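Local coordinates for ribosomal RNA methyltransferase, putative (Plasmodium falciparum, PDB 2PLW), which binds S-adenosylmethionine and probably transfers its methyl group to the 2'-hydroxyl of a uridine in ribosomal RNA, at residues A[50-55]-A[96-101]; A[57-60]-A[64-67]; A[127-132]-A[152-157]; A[131-136]-A[161-166]. One frame throughout, in Å; residues are numbered along the deposited sequence.

How the interactions relate
In this FtsJ-like methyltransferase domain, interactions 1, 3 and 4 pack helices on one face of the Rossmann-like sheet; interaction 2 lies on the other face, near one edge strand. Interactions 1 and 2 meet at neighbouring strands 49-55 and 66-69, where Gly53 N lies 2.8 Å from Tyr66 O, and both reach S-adenosylmethionine through a polar residue. Interactions 3 and 4 share helix 122-143, their centres 23 to 26 Å from those of interactions 1 and 2. Interactions 3 and 4 are buried, interaction 1 is partly so, and interaction 2 is a surface contact. Aliphatic contacts carry interactions 1 and 4, an aromatic ring dominates interaction 2, and a hydrogen bond crosses interaction 3.

Interaction 1: A[50-55]-A[96-101]; sequences KIIGID and YKLKEI. With SAM (S-adenosylmethionine), chain C.
Ile52 turns CG1 anti to its carbonyl carbon (chi1 -51°) and extends at chi2 (157°), which carries CD1 out to Leu98 and Ile101 on the helix. This is the strand-helix layer of a Rossmann-like methyltransferase sheet: strand 50-55 and helix 96-101 run nearly antiparallel, at 170°, with their axes 11.2 Å apart. That spacing is bridged mainly by aliphatic side chains. Ile52 CD1 lies 3.9 Å from Ile101 CG2 and 4.2 Å from Leu98 CD2, thus touching side chains from two successive turns of the helix. Ile101 passes Ile52 alongside and in the opposite direction, so the two overlap along their lengths. Leu98 and Ile101 also rest on Ile68 of the adjoining strand 66-69, and the helix therefore packs over two strands together. Ile51, on the other face of the sheet, meets Ile40 and Leu41 of helix 35-43.

At the strand's last residue the chemistry changes. Asp55 grips the cofactor ribose with both carboxylate oxygens, O2' donating to OD1 at 2.6 Å and O3' to OD2 at 2.7 Å, as the acidic residue at the end of the second strand does in class I methyltransferases. The backbone N atoms of Lys57 and Tyr32 hold the same carboxylate. At the opposite end of the strand, the Lys50 chain slides past Ile101, placing CE 3.5 Å from Ile101 O.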
# COMPACT_ATOMS: atom_id res chain seq x y z
N LYS A 50 -2.57 10.85 10.31
CA LYS A 50 -1.26 10.25 10.58
C LYS A 50 -0.82 9.62 9.28
O LYS A 50 -1.57 8.86 8.67
CB LYS A 50 -1.34 9.15 11.62
CG LYS A 50 -1.21 9.59 13.04
CD LYS A 50 -1.36 8.41 13.99
CE LYS A 50 -1.08 8.83 15.44
NZ LYS A 50 -1.78 10.08 15.89
N ILE A 51 0.38 9.98 8.83
CA ILE A 51 0.96 9.44 7.61
C ILE A 51 2.17 8.58 7.99
O ILE A 51 3.10 9.07 8.64
CB ILE A 51 1.34 10.57 6.63
CG1 ILE A 51 0.12 11.45 6.36
CG2 ILE A 51 1.86 10.00 5.32
CD1 ILE A 51 0.50 12.82 5.88
N ILE A 52 2.15 7.31 7.60
CA ILE A 52 3.22 6.35 7.92
C ILE A 52 3.77 5.77 6.61
O ILE A 52 3.01 5.39 5.73
CB ILE A 52 2.72 5.19 8.84
CG1 ILE A 52 1.99 5.74 10.08
CG2 ILE A 52 3.90 4.29 9.25
CD1 ILE A 52 1.04 4.77 10.70
N GLY A 53 5.09 5.70 6.52
CA GLY A 53 5.76 5.12 5.35
C GLY A 53 6.54 3.91 5.79
O GLY A 53 7.22 3.96 6.83
N ILE A 54 6.51 2.86 4.97
CA ILE A 54 7.32 1.67 5.26
C ILE A 54 8.13 1.36 4.02
O ILE A 54 7.57 1.31 2.94
CB ILE A 54 6.47 0.44 5.63
CG1 ILE A 54 5.87 0.62 7.03
CG2 ILE A 54 7.39 -0.83 5.70
CD1 ILE A 54 4.90 -0.49 7.42
N ASP A 55 9.43 1.13 4.17
CA ASP A 55 10.21 0.57 3.05
C ASP A 55 11.38 -0.20 3.61
O ASP A 55 11.84 0.09 4.70
CB ASP A 55 10.75 1.70 2.15
CG ASP A 55 11.14 1.24 0.78
OD1 ASP A 55 12.12 0.48 0.62
OD2 ASP A 55 10.47 1.66 -0.18
N TYR A 96 5.74 -3.74 16.23
CA TYR A 96 5.95 -2.96 17.44
C TYR A 96 6.15 -1.47 17.16
O TYR A 96 5.66 -0.61 17.92
CB TYR A 96 7.00 -3.62 18.33
CG TYR A 96 6.29 -4.70 19.14
CD1 TYR A 96 6.36 -6.05 18.77
CD2 TYR A 96 5.46 -4.36 20.21
CE1 TYR A 96 5.68 -7.02 19.46
CE2 TYR A 96 4.77 -5.35 20.93
CZ TYR A 96 4.89 -6.67 20.54
OH TYR A 96 4.21 -7.64 21.22
N LYS A 97 6.76 -1.17 16.02
CA LYS A 97 6.83 0.22 15.57
C LYS A 97 5.45 0.78 15.23
O LYS A 97 5.13 1.90 15.58
CB LYS A 97 7.78 0.35 14.39
CG LYS A 97 9.23 0.11 14.80
CD LYS A 97 10.15 0.32 13.62
CE LYS A 97 11.45 -0.49 13.74
NZ LYS A 97 12.13 -0.60 12.39
N LEU A 98 4.62 -0.01 14.54
CA LEU A 98 3.21 0.37 14.33
C LEU A 98 2.45 0.56 15.63
O LEU A 98 1.67 1.49 15.75
CB LEU A 98 2.47 -0.61 13.41
CG LEU A 98 2.88 -0.52 11.95
CD1 LEU A 98 2.34 -1.73 11.16
CD2 LEU A 98 2.43 0.84 11.30
N LYS A 99 2.67 -0.34 16.59
CA LYS A 99 2.01 -0.25 17.90
C LYS A 99 2.31 1.08 18.61
O LYS A 99 1.41 1.71 19.15
CB LYS A 99 2.45 -1.43 18.77
CG LYS A 99 1.68 -1.61 20.08
CD LYS A 99 2.14 -2.87 20.83
CE LYS A 99 1.50 -4.14 20.27
NZ LYS A 99 0.11 -4.33 20.83
N GLU A 100 3.58 1.48 18.59
CA GLU A 100 4.04 2.76 19.14
C GLU A 100 3.22 3.92 18.57
O GLU A 100 2.87 4.84 19.29
CB GLU A 100 5.51 3.01 18.79
CG GLU A 100 6.54 2.40 19.72
CD GLU A 100 7.94 2.95 19.41
OE1 GLU A 100 8.48 3.70 20.25
OE2 GLU A 100 8.49 2.62 18.32
N ILE A 101 2.92 3.84 17.28
CA ILE A 101 2.27 4.93 16.55
C ILE A 101 0.73 4.88 16.67
O ILE A 101 0.08 5.89 16.95
CB ILE A 101 2.72 4.95 15.04
CG1 ILE A 101 4.23 5.17 14.88
CG2 ILE A 101 2.01 6.05 14.25
CD1 ILE A 101 4.77 4.70 13.52
N SAM C . 5.98 5.24 -4.15
CA SAM C . 7.43 5.59 -3.94
C SAM C . 7.66 7.10 -4.06
O SAM C . 6.79 7.80 -4.58
OXT SAM C . 8.68 7.66 -3.62
CB SAM C . 8.29 4.83 -4.96
CG SAM C . 8.29 3.35 -4.57
SD SAM C . 9.56 2.35 -5.37
CE SAM C . 8.87 2.34 -7.04
C5' SAM C . 9.16 0.68 -4.80
C4' SAM C . 9.69 0.45 -3.38
O4' SAM C . 9.14 -0.78 -2.89
C3' SAM C . 11.23 0.32 -3.25
O3' SAM C . 11.77 1.41 -2.55
C2' SAM C . 11.43 -1.00 -2.50
O2' SAM C . 12.45 -1.00 -1.50
C1' SAM C . 10.06 -1.23 -1.90
N9 SAM C . 9.74 -2.61 -1.53
C8 SAM C . 9.79 -3.75 -2.32
N7 SAM C . 9.37 -4.80 -1.57
C5 SAM C . 9.06 -4.34 -0.33
C6 SAM C . 8.58 -4.95 0.82
N6 SAM C . 8.34 -6.25 0.86
N1 SAM C . 8.35 -4.21 1.95
C2 SAM C . 8.57 -2.84 1.97
N3 SAM C . 9.04 -2.22 0.82
C4 SAM C . 9.29 -2.97 -0.30

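Interaction 2: A[57-60]-A[64-67]; sequences KIMD and NVYF. With SAM (S-adenosylmethionine), chain C.
A CH-pi and Met-aromatic contact at the protein surface, between Met59 and Phe67, ties the loop after strand 49-55 to strand 66-69, an outermost strand of the sheet. Met59 CB sits 4.0 Å from the centroid of the Phe67 ring and 19° off its normal, which places it over a face, displaced toward the rim. The sulfur is less well centred: SD is 5.3 Å from that centroid and 43° off the normal, an oblique approach. A bend at chi3 (87°) curls the methionine tip back, and CE then comes 3.9 Å from Phe67 CD1 and 4.3 Å from Val65 CG1. One thioether chain therefore spans two side chains of segment 64-67.

The loop backbone packs against the ring as well. Met59 N lies over a face, 3.5 Å from Phe67 CZ. Lys57 O approaches Phe67 CZ obliquely at 3.3 Å. Cys31 touches both Met59 and Phe67, linking the contact to the loop that follows strand 24-29.

On the other side of the loop, Lys57 reaches the cofactor, its NZ making a weak hydrogen bond of 3.2 Å to the ribose O3', a hydroxyl that Asp55 also holds. That polar bond is separate from the apolar packing: with no hydrogen bond across the contact, dispersion and CH-pi attraction probably supply most of the hold between segments 57-60 and 64-67.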
# COMPACT_ATOMS: atom_id res chain seq x y z
N LYS A 57 14.24 0.03 2.30
CA LYS A 57 15.29 1.06 2.17
C LYS A 57 15.00 2.28 3.06
O LYS A 57 13.86 2.75 3.16
CB LYS A 57 15.39 1.54 0.72
CG LYS A 57 15.93 0.52 -0.27
CD LYS A 57 16.18 1.20 -1.64
CE LYS A 57 14.97 0.96 -2.58
NZ LYS A 57 14.75 1.98 -3.67
N ILE A 58 16.05 2.82 3.66
CA ILE A 58 15.91 3.94 4.57
C ILE A 58 15.61 5.21 3.79
O ILE A 58 16.35 5.58 2.87
CB ILE A 58 17.15 4.13 5.48
CG1 ILE A 58 17.25 2.95 6.46
CG2 ILE A 58 16.99 5.39 6.35
CD1 ILE A 58 18.63 2.70 6.99
N MET A 59 14.50 5.86 4.14
CA MET A 59 14.07 7.05 3.45
C MET A 59 14.60 8.25 4.23
O MET A 59 14.67 8.21 5.46
CB MET A 59 12.55 7.05 3.40
CG MET A 59 11.92 8.32 2.93
SD MET A 59 10.12 8.21 2.88
CE MET A 59 9.69 8.67 4.56
N ASP A 60 14.98 9.32 3.53
CA ASP A 60 15.30 10.56 4.22
C ASP A 60 14.05 11.06 4.95
O ASP A 60 12.96 10.99 4.39
CB ASP A 60 15.76 11.63 3.24
CG ASP A 60 17.17 11.41 2.76
OD1 ASP A 60 17.91 10.59 3.37
OD2 ASP A 60 17.51 12.08 1.77
N ASN A 64 6.61 15.50 9.65
CA ASN A 64 5.23 15.05 9.89
C ASN A 64 4.85 13.74 9.22
O ASN A 64 3.66 13.47 9.01
CB ASN A 64 4.25 16.18 9.54
CG ASN A 64 4.57 17.47 10.28
OD1 ASN A 64 4.72 18.53 9.66
ND2 ASN A 64 4.75 17.38 11.60
N VAL A 65 5.86 12.95 8.88
CA VAL A 65 5.65 11.59 8.40
C VAL A 65 6.43 10.64 9.29
O VAL A 65 7.61 10.90 9.59
CB VAL A 65 6.14 11.46 6.95
CG1 VAL A 65 6.02 9.97 6.48
CG2 VAL A 65 5.33 12.42 6.03
N TYR A 66 5.78 9.55 9.69
CA TYR A 66 6.45 8.51 10.48
C TYR A 66 7.04 7.53 9.49
O TYR A 66 6.33 7.07 8.59
CB TYR A 66 5.47 7.76 11.36
CG TYR A 66 4.72 8.58 12.37
CD1 TYR A 66 5.23 8.76 13.65
CD2 TYR A 66 3.49 9.16 12.06
CE1 TYR A 66 4.53 9.51 14.59
CE2 TYR A 66 2.80 9.92 13.00
CZ TYR A 66 3.32 10.09 14.26
OH TYR A 66 2.66 10.84 15.21
N PHE A 67 8.32 7.20 9.63
CA PHE A 67 8.89 6.20 8.76
C PHE A 67 9.25 4.95 9.56
O PHE A 67 9.68 5.04 10.73
CB PHE A 67 10.13 6.75 8.03
CG PHE A 67 10.88 5.69 7.26
CD1 PHE A 67 10.33 5.14 6.11
CD2 PHE A 67 12.12 5.25 7.70
CE1 PHE A 67 11.03 4.17 5.40
CE2 PHE A 67 12.83 4.27 6.99
CZ PHE A 67 12.27 3.72 5.86
N SAM C . 5.98 5.24 -4.15
CA SAM C . 7.43 5.59 -3.94
C SAM C . 7.66 7.10 -4.06
O SAM C . 6.79 7.80 -4.58
OXT SAM C . 8.68 7.66 -3.62
CB SAM C . 8.29 4.83 -4.96
CG SAM C . 8.29 3.35 -4.57
SD SAM C . 9.56 2.35 -5.37
CE SAM C . 8.87 2.34 -7.04
C5' SAM C . 9.16 0.68 -4.80
C4' SAM C . 9.69 0.45 -3.38
O4' SAM C . 9.14 -0.78 -2.89
C3' SAM C . 11.23 0.32 -3.25
O3' SAM C . 11.77 1.41 -2.55
C2' SAM C . 11.43 -1.00 -2.50
O2' SAM C . 12.45 -1.00 -1.50
C1' SAM C . 10.06 -1.23 -1.90
N9 SAM C . 9.74 -2.61 -1.53
C8 SAM C . 9.79 -3.75 -2.32
N7 SAM C . 9.37 -4.80 -1.57
C5 SAM C . 9.06 -4.34 -0.33
C6 SAM C . 8.58 -4.95 0.82
N6 SAM C . 8.34 -6.25 0.86
N1 SAM C . 8.35 -4.21 1.95
C2 SAM C . 8.57 -2.84 1.97
N3 SAM C . 9.04 -2.22 0.82
C4 SAM C . 9.29 -2.97 -0.30

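Interaction 3: A[127-132]-A[152-157]; sequences LNSCEL and VKMYLG
Ser129 touches strand 152-155 through its hydroxyl, which accepts the backbone N-H of Tyr155 at 2.8 Å from N to OG, with an N-H...O angle of 160°. OG points anti to the serine backbone N (chi1 179°), and this carries it toward the strand, where it also lies 3.4 Å from Met154 CB. The methylene of the same residue meets the edge of the Tyr155 ring near its plane, Ser129 CB to Tyr155 CD2 being 3.8 Å. The Tyr155 N-H near the end of the strand is thus satisfied by a buried helix serine, whose small side chain is consistent with the close approach, CA atoms of Ser129 and Met154 being 5.8 Å apart.

One residue on, Cys130 packs its SG 3.6 Å from Met154 CE. Met154 has CG between its backbone N and carbonyl carbon, and its bend at chi3 brings the methyl to the sulfur. Farther along, Leu132 touches the bound S-adenosylmethionine.

Helix 122-143 is the connector of a beta-alpha-beta crossover between strands 107-112 and 148-155; segment 127-132 runs at 161° to segment 152-155, nearly antiparallel. Strand 148-155 pairs with 107-112 on one side and 188-196 on the other; its Lys153, the predicted proton acceptor, forms a salt bridge with Asp113, while Met154 also reaches Leu163 of helix 160-168.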
# COMPACT_ATOMS: atom_id res chain seq x y z
N LEU A 127 4.75 -14.16 -11.18
CA LEU A 127 4.56 -15.01 -9.99
C LEU A 127 5.20 -14.39 -8.74
O LEU A 127 4.61 -14.42 -7.63
CB LEU A 127 5.11 -16.43 -10.20
CG LEU A 127 4.71 -17.47 -9.14
CD1 LEU A 127 3.19 -17.65 -9.20
CD2 LEU A 127 5.47 -18.79 -9.38
N ASN A 128 6.40 -13.84 -8.90
CA ASN A 128 7.06 -13.14 -7.79
C ASN A 128 6.25 -11.96 -7.32
O ASN A 128 6.18 -11.69 -6.12
CB ASN A 128 8.46 -12.64 -8.17
CG ASN A 128 9.43 -13.75 -8.45
OD1 ASN A 128 9.16 -14.91 -8.16
ND2 ASN A 128 10.59 -13.39 -9.02
N SER A 129 5.69 -11.22 -8.28
CA SER A 129 4.81 -10.10 -7.98
C SER A 129 3.58 -10.57 -7.23
O SER A 129 3.10 -9.87 -6.32
CB SER A 129 4.40 -9.38 -9.28
OG SER A 129 3.52 -8.28 -9.05
N CYS A 130 3.02 -11.70 -7.65
CA CYS A 130 1.87 -12.29 -6.94
C CYS A 130 2.24 -12.58 -5.49
O CYS A 130 1.47 -12.30 -4.56
CB CYS A 130 1.44 -13.57 -7.65
SG CYS A 130 0.60 -13.20 -9.19
N GLU A 131 3.43 -13.14 -5.31
CA GLU A 131 3.90 -13.53 -3.98
C GLU A 131 3.99 -12.30 -3.07
O GLU A 131 3.52 -12.33 -1.94
CB GLU A 131 5.25 -14.27 -4.03
CG GLU A 131 5.74 -14.64 -2.62
CD GLU A 131 7.07 -15.41 -2.60
OE1 GLU A 131 8.01 -15.01 -3.33
OE2 GLU A 131 7.17 -16.38 -1.81
N LEU A 132 4.57 -11.22 -3.60
CA LEU A 132 4.69 -9.97 -2.86
C LEU A 132 3.31 -9.41 -2.55
O LEU A 132 3.06 -8.94 -1.44
CB LEU A 132 5.52 -8.95 -3.64
CG LEU A 132 5.65 -7.56 -2.98
CD1 LEU A 132 6.20 -7.69 -1.55
CD2 LEU A 132 6.55 -6.70 -3.81
N VAL A 152 -3.00 -1.64 -4.14
CA VAL A 152 -1.74 -2.36 -4.22
C VAL A 152 -1.33 -2.55 -5.68
O VAL A 152 -2.15 -2.94 -6.52
CB VAL A 152 -1.80 -3.72 -3.47
CG1 VAL A 152 -2.94 -4.61 -3.99
CG2 VAL A 152 -0.44 -4.44 -3.49
N LYS A 153 -0.07 -2.25 -5.96
CA LYS A 153 0.47 -2.46 -7.31
C LYS A 153 0.90 -3.91 -7.55
O LYS A 153 1.35 -4.60 -6.64
CB LYS A 153 1.65 -1.51 -7.55
CG LYS A 153 2.13 -1.46 -9.00
CD LYS A 153 3.24 -0.42 -9.18
CE LYS A 153 4.52 -0.67 -8.44
NZ LYS A 153 5.46 0.48 -8.61
N MET A 154 0.75 -4.37 -8.79
CA MET A 154 1.36 -5.65 -9.16
C MET A 154 1.62 -5.67 -10.66
O MET A 154 1.03 -4.86 -11.40
CB MET A 154 0.48 -6.83 -8.78
CG MET A 154 -0.78 -6.99 -9.64
SD MET A 154 -1.67 -8.53 -9.30
CE MET A 154 -0.38 -9.76 -9.53
N TYR A 155 2.49 -6.59 -11.09
CA TYR A 155 2.64 -6.87 -12.53
C TYR A 155 1.42 -7.63 -13.00
O TYR A 155 1.11 -8.70 -12.48
CB TYR A 155 3.91 -7.67 -12.85
CG TYR A 155 5.16 -6.84 -12.71
CD1 TYR A 155 5.36 -5.70 -13.50
CD2 TYR A 155 6.13 -7.17 -11.77
CE1 TYR A 155 6.51 -4.93 -13.36
CE2 TYR A 155 7.28 -6.40 -11.62
CZ TYR A 155 7.46 -5.28 -12.42
OH TYR A 155 8.59 -4.51 -12.27
N LEU A 156 0.72 -7.06 -13.99
CA LEU A 156 -0.45 -7.71 -14.56
C LEU A 156 -0.06 -9.03 -15.20
O LEU A 156 0.98 -9.14 -15.86
CB LEU A 156 -1.12 -6.81 -15.60
CG LEU A 156 -2.33 -7.36 -16.38
CD1 LEU A 156 -3.59 -7.44 -15.54
CD2 LEU A 156 -2.64 -6.50 -17.60
N GLY A 157 -0.92 -10.02 -15.02
CA GLY A 157 -0.68 -11.32 -15.64
C GLY A 157 -1.69 -12.35 -15.28
O GLY A 157 -2.80 -12.05 -14.84

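Interaction 4: A[131-136]-A[161-166]; sequences ELTLSI and NNLKTY
Leu163 turns its forked end to Thr133 and Leu134, and each methyl branch takes a different partner. Leu163 CD1 lies 3.8 Å from Thr133 CG2, and Leu163 CD2 lies 3.7 Å from Leu134 CD2. In both pairs the side chains run at a slant to each other and touch through methyls, without lying alongside. Leu163 leads the approach from its own helix: CB is directed at helix 131-136, and CG is anti to the carbonyl carbon (chi1 -71°). Leu134 starts off at the flank of its helix, yet its isobutyl group swings across toward Leu163, and Leu134 CG as well as Leu134 CD2 comes near Leu163 CD2. Thr133 faces the partner helix directly.

The torsion of Thr133 (chi1 -64°) divides its two branches by chemistry. CG2, anti to the backbone N, faces the leucine, whereas OG1 turns back along its own helix to hydrogen-bond Ser129 O. The hydroxyl is therefore occupied within helix 122-143, and its methyl is what greets Leu163.

Helices 122-143 and 160-168 pack side by side on one face of the sheet, over strand 148-155 of this Rossmann-like fold, and Thr133 also rests on Met154 of that strand. The contact is small, burying 151 Å² in all, with the nearest CA atoms, those of Leu134 and Leu163, 8.1 Å apart. Leu134 lies at the exposed margin; Thr133 and Leu163 are buried. Without a hydrogen bond or ion pair between the two segments, the helices are held here by methyl-to-methyl packing, a hydrophobic attraction that sets little demand on direction.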
# COMPACT_ATOMS: atom_id res chain seq x y z
N GLU A 131 3.43 -13.14 -5.31
CA GLU A 131 3.90 -13.53 -3.98
C GLU A 131 3.99 -12.30 -3.07
O GLU A 131 3.52 -12.33 -1.94
CB GLU A 131 5.25 -14.27 -4.03
CG GLU A 131 5.74 -14.64 -2.62
CD GLU A 131 7.07 -15.41 -2.60
OE1 GLU A 131 8.01 -15.01 -3.33
OE2 GLU A 131 7.17 -16.38 -1.81
N LEU A 132 4.57 -11.22 -3.60
CA LEU A 132 4.69 -9.97 -2.86
C LEU A 132 3.31 -9.41 -2.55
O LEU A 132 3.06 -8.94 -1.44
CB LEU A 132 5.52 -8.95 -3.64
CG LEU A 132 5.65 -7.56 -2.98
CD1 LEU A 132 6.20 -7.69 -1.55
CD2 LEU A 132 6.55 -6.70 -3.81
N THR A 133 2.43 -9.45 -3.55
CA THR A 133 1.07 -8.95 -3.37
C THR A 133 0.33 -9.72 -2.27
O THR A 133 -0.38 -9.15 -1.45
CB THR A 133 0.31 -9.00 -4.71
OG1 THR A 133 0.96 -8.12 -5.63
CG2 THR A 133 -1.13 -8.53 -4.50
N LEU A 134 0.52 -11.03 -2.25
CA LEU A 134 -0.08 -11.85 -1.21
C LEU A 134 0.50 -11.49 0.17
O LEU A 134 -0.26 -11.39 1.11
CB LEU A 134 0.08 -13.35 -1.53
CG LEU A 134 -0.83 -13.83 -2.67
CD1 LEU A 134 -0.40 -15.23 -3.14
CD2 LEU A 134 -2.29 -13.82 -2.20
N SER A 135 1.82 -11.27 0.27
CA SER A 135 2.46 -10.90 1.54
C SER A 135 1.91 -9.58 2.06
O SER A 135 1.54 -9.47 3.23
CB SER A 135 4.00 -10.81 1.42
OG SER A 135 4.53 -12.11 1.19
N ILE A 136 1.82 -8.60 1.16
CA ILE A 136 1.32 -7.29 1.55
C ILE A 136 -0.16 -7.39 1.92
O ILE A 136 -0.59 -6.80 2.90
CB ILE A 136 1.53 -6.25 0.42
CG1 ILE A 136 3.03 -5.97 0.24
CG2 ILE A 136 0.85 -4.93 0.81
CD1 ILE A 136 3.34 -5.27 -1.07
N ASN A 161 -6.47 -11.78 -11.95
CA ASN A 161 -7.88 -11.88 -11.65
C ASN A 161 -8.19 -12.78 -10.46
O ASN A 161 -9.11 -12.50 -9.69
CB ASN A 161 -8.70 -12.23 -12.89
CG ASN A 161 -9.83 -11.26 -13.08
OD1 ASN A 161 -11.00 -11.59 -12.82
ND2 ASN A 161 -9.50 -10.03 -13.46
N ASN A 162 -7.39 -13.83 -10.27
CA ASN A 162 -7.49 -14.62 -9.05
C ASN A 162 -7.34 -13.74 -7.80
O ASN A 162 -8.10 -13.88 -6.83
CB ASN A 162 -6.43 -15.72 -9.02
CG ASN A 162 -6.63 -16.79 -10.07
OD1 ASN A 162 -7.76 -17.03 -10.58
ND2 ASN A 162 -5.54 -17.47 -10.40
N LEU A 163 -6.36 -12.85 -7.83
CA LEU A 163 -6.09 -11.98 -6.69
C LEU A 163 -7.22 -10.99 -6.52
O LEU A 163 -7.66 -10.70 -5.39
CB LEU A 163 -4.76 -11.25 -6.89
CG LEU A 163 -3.54 -12.18 -6.74
CD1 LEU A 163 -2.27 -11.38 -6.74
CD2 LEU A 163 -3.63 -12.98 -5.49
N LYS A 164 -7.71 -10.49 -7.63
CA LYS A 164 -8.86 -9.57 -7.56
C LYS A 164 -10.05 -10.24 -6.88
O LYS A 164 -10.65 -9.69 -5.96
CB LYS A 164 -9.21 -9.10 -8.96
CG LYS A 164 -10.27 -8.04 -8.99
CD LYS A 164 -10.55 -7.67 -10.43
CE LYS A 164 -11.59 -6.61 -10.52
NZ LYS A 164 -11.69 -6.16 -11.96
N THR A 165 -10.34 -11.49 -7.27
CA THR A 165 -11.46 -12.24 -6.70
C THR A 165 -11.24 -12.51 -5.22
O THR A 165 -12.17 -12.42 -4.40
CB THR A 165 -11.68 -13.53 -7.48
OG1 THR A 165 -12.11 -13.16 -8.79
CG2 THR A 165 -12.73 -14.40 -6.81
N TYR A 166 -10.00 -12.80 -4.87
CA TYR A 166 -9.69 -13.02 -3.48
C TYR A 166 -9.99 -11.75 -2.67
O TYR A 166 -10.60 -11.81 -1.59
CB TYR A 166 -8.21 -13.41 -3.37
CG TYR A 166 -7.78 -13.69 -1.96
CD1 TYR A 166 -8.40 -14.67 -1.20
CD2 TYR A 166 -6.74 -12.96 -1.38
CE1 TYR A 166 -7.99 -14.93 0.12
CE2 TYR A 166 -6.33 -13.22 -0.09
CZ TYR A 166 -6.96 -14.19 0.66
OH TYR A 166 -6.51 -14.41 1.95